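Local coordinates for protein VP2 (Human bocavirus 3, PDB 5US7) that probably assembles, in sixty copies, into the T=1 icosahedral capsid that encloses the genome of a human bocaparvovirus, at residues A[86-91]-A[192-197]; A[315-320]-A[333-338]. All coordinates share one frame; numbering follows the deposited sequence.

Contact 1 (A[86-91]-A[192-197])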
loop_
_atom_site.group_PDB
_atom_site.type_symbol
_atom_site.label_atom_id
_atom_site.label_comp_id
_atom_site.label_asym_id
_atom_site.label_seq_id
_atom_site.Cartn_x
_atom_site.Cartn_y
_atom_site.Cartn_z
ATOM N N LYS A 86 -104.576 -63.616 -19.294
ATOM C CA LYS A 86 -103.136 -63.377 -19.351
ATOM C C LYS A 86 -102.766 -62.560 -20.585
ATOM O O LYS A 86 -102.102 -63.056 -21.499
ATOM C CB LYS A 86 -102.371 -64.699 -19.314
ATOM C CG LYS A 86 -100.929 -64.490 -18.935
ATOM C CD LYS A 86 -100.925 -63.889 -17.542
ATOM C CE LYS A 86 -99.542 -63.600 -17.024
ATOM N NZ LYS A 86 -98.799 -64.854 -16.802
ATOM N N SER A 87 -103.185 -61.301 -20.602
ATOM C CA SER A 87 -103.486 -60.571 -21.824
ATOM C C SER A 87 -102.362 -59.685 -22.354
ATOM O O SER A 87 -102.624 -58.905 -23.272
ATOM C CB SER A 87 -104.746 -59.733 -21.618
ATOM O OG SER A 87 -105.869 -60.557 -21.367
ATOM N N GLN A 88 -101.136 -59.775 -21.826
ATOM C CA GLN A 88 -100.163 -58.685 -21.946
ATOM C C GLN A 88 -100.095 -58.100 -23.349
ATOM O O GLN A 88 -100.033 -58.828 -24.340
ATOM C CB GLN A 88 -98.762 -59.162 -21.557
ATOM C CG GLN A 88 -98.513 -59.359 -20.089
ATOM C CD GLN A 88 -98.896 -60.724 -19.614
ATOM O OE1 GLN A 88 -99.416 -61.537 -20.371
ATOM N NE2 GLN A 88 -98.612 -61.000 -18.353
ATOM N N ARG A 89 -100.133 -56.768 -23.414
ATOM C CA ARG A 89 -100.146 -56.066 -24.691
ATOM C C ARG A 89 -98.748 -55.883 -25.271
ATOM O O ARG A 89 -98.573 -55.922 -26.494
ATOM C CB ARG A 89 -100.850 -54.720 -24.536
ATOM C CG ARG A 89 -100.114 -53.692 -23.722
ATOM C CD ARG A 89 -100.869 -52.390 -23.781
ATOM N NE ARG A 89 -102.180 -52.527 -23.159
ATOM C CZ ARG A 89 -103.192 -51.692 -23.351
ATOM N NH1 ARG A 89 -103.049 -50.653 -24.158
ATOM N NH2 ARG A 89 -104.346 -51.899 -22.739
ATOM N N CYS A 90 -97.757 -55.677 -24.417
ATOM C CA CYS A 90 -96.356 -55.467 -24.798
ATOM C C CYS A 90 -96.239 -54.282 -25.763
ATOM O O CYS A 90 -97.086 -53.384 -25.754
ATOM C CB CYS A 90 -95.824 -56.772 -25.345
ATOM S SG CYS A 90 -94.106 -56.757 -25.859
ATOM N N VAL A 91 -95.260 -54.350 -26.666
ATOM C CA VAL A 91 -94.855 -53.331 -27.638
ATOM C C VAL A 91 -93.768 -54.002 -28.458
ATOM O O VAL A 91 -93.182 -54.995 -28.029
ATOM C CB VAL A 91 -94.269 -52.031 -27.046
ATOM C CG1 VAL A 91 -95.241 -51.214 -26.224
ATOM C CG2 VAL A 91 -93.033 -52.337 -26.273
ATOM N N GLY A 192 -88.665 -55.761 -26.795
ATOM C CA GLY A 192 -90.003 -55.309 -26.488
ATOM C C GLY A 192 -90.120 -55.192 -24.989
ATOM O O GLY A 192 -89.252 -55.636 -24.240
ATOM N N TYR A 193 -91.204 -54.572 -24.554
ATOM C CA TYR A 193 -91.443 -54.399 -23.135
ATOM C C TYR A 193 -92.936 -54.312 -22.903
ATOM O O TYR A 193 -93.713 -54.091 -23.827
ATOM C CB TYR A 193 -90.725 -53.165 -22.588
ATOM C CG TYR A 193 -91.075 -51.878 -23.283
ATOM C CD1 TYR A 193 -92.167 -51.132 -22.894
ATOM C CD2 TYR A 193 -90.293 -51.399 -24.312
ATOM C CE1 TYR A 193 -92.483 -49.961 -23.524
ATOM C CE2 TYR A 193 -90.602 -50.230 -24.945
ATOM C CZ TYR A 193 -91.698 -49.516 -24.547
ATOM O OH TYR A 193 -92.008 -48.341 -25.177
ATOM N N ILE A 194 -93.331 -54.512 -21.653
ATOM C CA ILE A 194 -94.734 -54.447 -21.256
ATOM C C ILE A 194 -94.989 -53.048 -20.709
ATOM O O ILE A 194 -94.464 -52.710 -19.638
ATOM C CB ILE A 194 -95.072 -55.519 -20.220
ATOM C CG1 ILE A 194 -94.892 -56.896 -20.832
ATOM C CG2 ILE A 194 -96.487 -55.367 -19.774
ATOM C CD1 ILE A 194 -94.955 -58.010 -19.847
ATOM N N PRO A 195 -95.747 -52.203 -21.405
ATOM C CA PRO A 195 -96.008 -50.867 -20.872
ATOM C C PRO A 195 -96.938 -50.868 -19.674
ATOM O O PRO A 195 -96.820 -49.985 -18.819
ATOM C CB PRO A 195 -96.620 -50.137 -22.069
ATOM C CG PRO A 195 -97.271 -51.208 -22.841
ATOM C CD PRO A 195 -96.420 -52.423 -22.692
ATOM N N THR A 196 -97.851 -51.827 -19.580
ATOM C CA THR A 196 -98.796 -51.899 -18.472
ATOM C C THR A 196 -99.498 -53.248 -18.536
ATOM O O THR A 196 -99.278 -54.039 -19.456
ATOM C CB THR A 196 -99.817 -50.769 -18.528
ATOM O OG1 THR A 196 -100.570 -50.749 -17.313
ATOM C CG2 THR A 196 -100.766 -50.997 -19.685
ATOM N N ILE A 197 -100.370 -53.491 -17.567
ATOM C CA ILE A 197 -101.209 -54.681 -17.588
ATOM C C ILE A 197 -102.324 -54.464 -18.598
ATOM O O ILE A 197 -102.885 -53.369 -18.693
ATOM C CB ILE A 197 -101.765 -54.980 -16.186
ATOM C CG1 ILE A 197 -100.629 -55.197 -15.198
ATOM C CG2 ILE A 197 -102.587 -56.243 -16.199
ATOM C CD1 ILE A 197 -100.319 -54.008 -14.364
#
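V91 lays its CG2 methyl on one face of the Y193 ring, a CH-pi contact in which CG2 stands 3.3 Å from the ring centroid and only 5° off the ring normal. The methyl is therefore centred on the ring, with all six carbons at similar range. Y193 turns its ring back over its own backbone, CG lying between N and the carbonyl carbon (chi1 57°), which brings the face under V91. At the far edge, Y193 OH is bonded to the backbone N of F220, which probably helps fix the ring. The other methyl of V91, CG1, meets the P195 ring tip to tip, 3.9 Å from CD. R89 crosses P195 obliquely from a second direction, CG lying 3.9 Å from P195 CG, and its guanidinium carries T196 CG2 over one face. Between these groups the backbones come close: C90 CA is 3.1 Å from Y193 O, a CA-H...O contact. Q88 CG touches I194 CD1 in a further apolar side-chain contact. P262 of a second subunit packs on C90 and I194, while I507 and H512 of a third pack on R89 and V91. Both segments are irregular loop, following strands 54-65 and 185-190, which pair in parallel; strand 96-98, after the first loop, pairs antiparallel with 185-190. The loops thus leave neighbouring strands of the beta sheet, consistent with the jelly-roll core of parvovirus capsid proteins.

Contact 2 (A[315-320]-A[333-338])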
loop_
_atom_site.group_PDB
_atom_site.type_symbol
_atom_site.label_atom_id
_atom_site.label_comp_id
_atom_site.label_asym_id
_atom_site.label_seq_id
_atom_site.Cartn_x
_atom_site.Cartn_y
_atom_site.Cartn_z
ATOM N N ALA A 315 -99.065 -71.273 -8.409
ATOM C CA ALA A 315 -99.425 -71.576 -7.024
ATOM C C ALA A 315 -99.247 -70.374 -6.116
ATOM O O ALA A 315 -99.754 -70.389 -4.999
ATOM C CB ALA A 315 -98.647 -72.760 -6.431
ATOM N N TRP A 316 -98.557 -69.334 -6.560
ATOM C CA TRP A 316 -98.576 -68.045 -5.887
ATOM C C TRP A 316 -98.608 -66.985 -6.968
ATOM O O TRP A 316 -97.665 -66.896 -7.754
ATOM C CB TRP A 316 -97.352 -67.879 -4.990
ATOM C CG TRP A 316 -97.334 -68.842 -3.865
ATOM C CD1 TRP A 316 -96.738 -70.060 -3.847
ATOM C CD2 TRP A 316 -97.941 -68.674 -2.583
ATOM N NE1 TRP A 316 -96.935 -70.668 -2.637
ATOM C CE2 TRP A 316 -97.672 -69.833 -1.841
ATOM C CE3 TRP A 316 -98.685 -67.655 -1.992
ATOM C CZ2 TRP A 316 -98.117 -70.002 -0.542
ATOM C CZ3 TRP A 316 -99.124 -67.823 -0.705
ATOM C CH2 TRP A 316 -98.840 -68.988 0.008
ATOM N N MET A 317 -99.663 -66.182 -7.009
ATOM C CA MET A 317 -99.833 -65.187 -8.062
ATOM C C MET A 317 -99.743 -63.797 -7.448
ATOM O O MET A 317 -100.712 -63.305 -6.871
ATOM C CB MET A 317 -101.174 -65.385 -8.759
ATOM C CG MET A 317 -101.312 -66.685 -9.516
ATOM S SD MET A 317 -100.228 -66.841 -10.944
ATOM C CE MET A 317 -100.953 -65.673 -12.078
ATOM N N VAL A 318 -98.627 -63.124 -7.659
ATOM C CA VAL A 318 -98.449 -61.771 -7.153
ATOM C C VAL A 318 -99.007 -60.792 -8.176
ATOM O O VAL A 318 -98.626 -60.819 -9.351
ATOM C CB VAL A 318 -96.970 -61.491 -6.842
ATOM C CG1 VAL A 318 -96.524 -62.335 -5.679
ATOM C CG2 VAL A 318 -96.110 -61.818 -8.025
ATOM N N GLY A 319 -99.926 -59.936 -7.741
ATOM C CA GLY A 319 -100.612 -59.059 -8.663
ATOM C C GLY A 319 -101.101 -57.801 -7.983
ATOM O O GLY A 319 -100.823 -57.558 -6.809
ATOM N N VAL A 320 -101.824 -56.988 -8.749
ATOM C CA VAL A 320 -102.366 -55.719 -8.279
ATOM C C VAL A 320 -103.780 -55.570 -8.821
ATOM O O VAL A 320 -104.006 -55.727 -10.025
ATOM C CB VAL A 320 -101.487 -54.525 -8.703
ATOM C CG1 VAL A 320 -100.158 -54.569 -7.992
ATOM C CG2 VAL A 320 -101.249 -54.543 -10.196
ATOM N N GLY A 333 -104.794 -62.971 -15.655
ATOM C CA GLY A 333 -104.465 -61.722 -16.318
ATOM C C GLY A 333 -103.995 -60.626 -15.388
ATOM O O GLY A 333 -103.276 -59.723 -15.823
ATOM N N VAL A 334 -104.386 -60.683 -14.119
ATOM C CA VAL A 334 -104.024 -59.623 -13.187
ATOM C C VAL A 334 -102.609 -59.798 -12.650
ATOM O O VAL A 334 -101.929 -58.811 -12.352
ATOM C CB VAL A 334 -105.060 -59.579 -12.054
ATOM C CG1 VAL A 334 -104.671 -58.569 -11.007
ATOM C CG2 VAL A 334 -106.427 -59.259 -12.614
ATOM N N SER A 335 -102.127 -61.031 -12.546
ATOM C CA SER A 335 -100.941 -61.336 -11.761
ATOM C C SER A 335 -99.962 -62.184 -12.563
ATOM O O SER A 335 -100.277 -62.695 -13.637
ATOM C CB SER A 335 -101.340 -62.029 -10.458
ATOM O OG SER A 335 -102.128 -63.168 -10.725
ATOM N N SER A 336 -98.750 -62.312 -12.021
ATOM C CA SER A 336 -97.611 -62.917 -12.710
ATOM C C SER A 336 -97.323 -64.336 -12.230
ATOM O O SER A 336 -97.270 -65.271 -13.030
ATOM C CB SER A 336 -96.366 -62.044 -12.542
ATOM O OG SER A 336 -95.968 -62.005 -11.190
ATOM N N GLY A 337 -97.073 -64.503 -10.949
ATOM C CA GLY A 337 -96.765 -65.790 -10.352
ATOM C C GLY A 337 -95.299 -65.940 -9.996
ATOM O O GLY A 337 -94.405 -65.507 -10.730
ATOM N N PHE A 338 -95.054 -66.596 -8.865
ATOM C CA PHE A 338 -93.822 -66.424 -8.110
ATOM C C PHE A 338 -92.798 -67.541 -8.289
ATOM O O PHE A 338 -91.678 -67.404 -7.793
ATOM C CB PHE A 338 -94.168 -66.252 -6.629
ATOM C CG PHE A 338 -92.982 -66.071 -5.750
ATOM C CD1 PHE A 338 -92.303 -64.873 -5.730
ATOM C CD2 PHE A 338 -92.551 -67.092 -4.931
ATOM C CE1 PHE A 338 -91.210 -64.702 -4.925
ATOM C CE2 PHE A 338 -91.457 -66.925 -4.124
ATOM C CZ PHE A 338 -90.787 -65.728 -4.119
#
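V318 O receives the backbone N of S336 at 3.1 Å in a fairly straight bond, 164° at the hydrogen. S336 OG adds only a weak second bond to V318 O; the hydroxyl is folded over its own backbone, between N and the carbonyl carbon (chi1 65°), to reach it. Two residues on, F338 N gives a bond of 2.9 Å to W316 O, and the CA of G337 adds a CA-H...O contact to the same W316 O. The two segments run in roughly opposite directions, 141° apart, joined by a few backbone bonds rather than a regular ladder. Both lie in one of the long loops inserted between strands of the jelly-roll core, as in other parvovirus capsid proteins. Here G319 and V320 also pair, in an antiparallel ladder, with a strand of a second subunit, and the sheet continues across the interface. Glycines sit where the two backbones approach most closely: G337 has a positive phi, a conformation readily accessible to glycine, and G319 CA comes close to S335 CB. The methionine M317, bent at both chi2 and chi3, curls over 335-337, its SD 3.7 Å from G337 CA and its CE beside S335, whose OG is bonded to R331 O. Farther out, W316 CB meets F338 CB at 3.9 Å, and V334 CG1 lies against V320 O.

In the fold
From the N terminus, the chain leaves strand 54-65 and passes through 86-91 before strand 96-98; contact 1 closes when it returns at 192-197, just beyond strand 185-190, having enclosed 100 residues that include several strands of the core sheet. Contact 2 opens only later, at 315-320, and closes a short loop of 12 residues at 333-338. The two are thus in series, neither nested nor crossed. In space they are neighbours, with centres 15 Å apart: I197 packs on G333, and K86 reaches S335 and S336 while its NZ forms a salt bridge with D312. Both contacts also touch a second subunit, linking loops of the chain to the capsid interface.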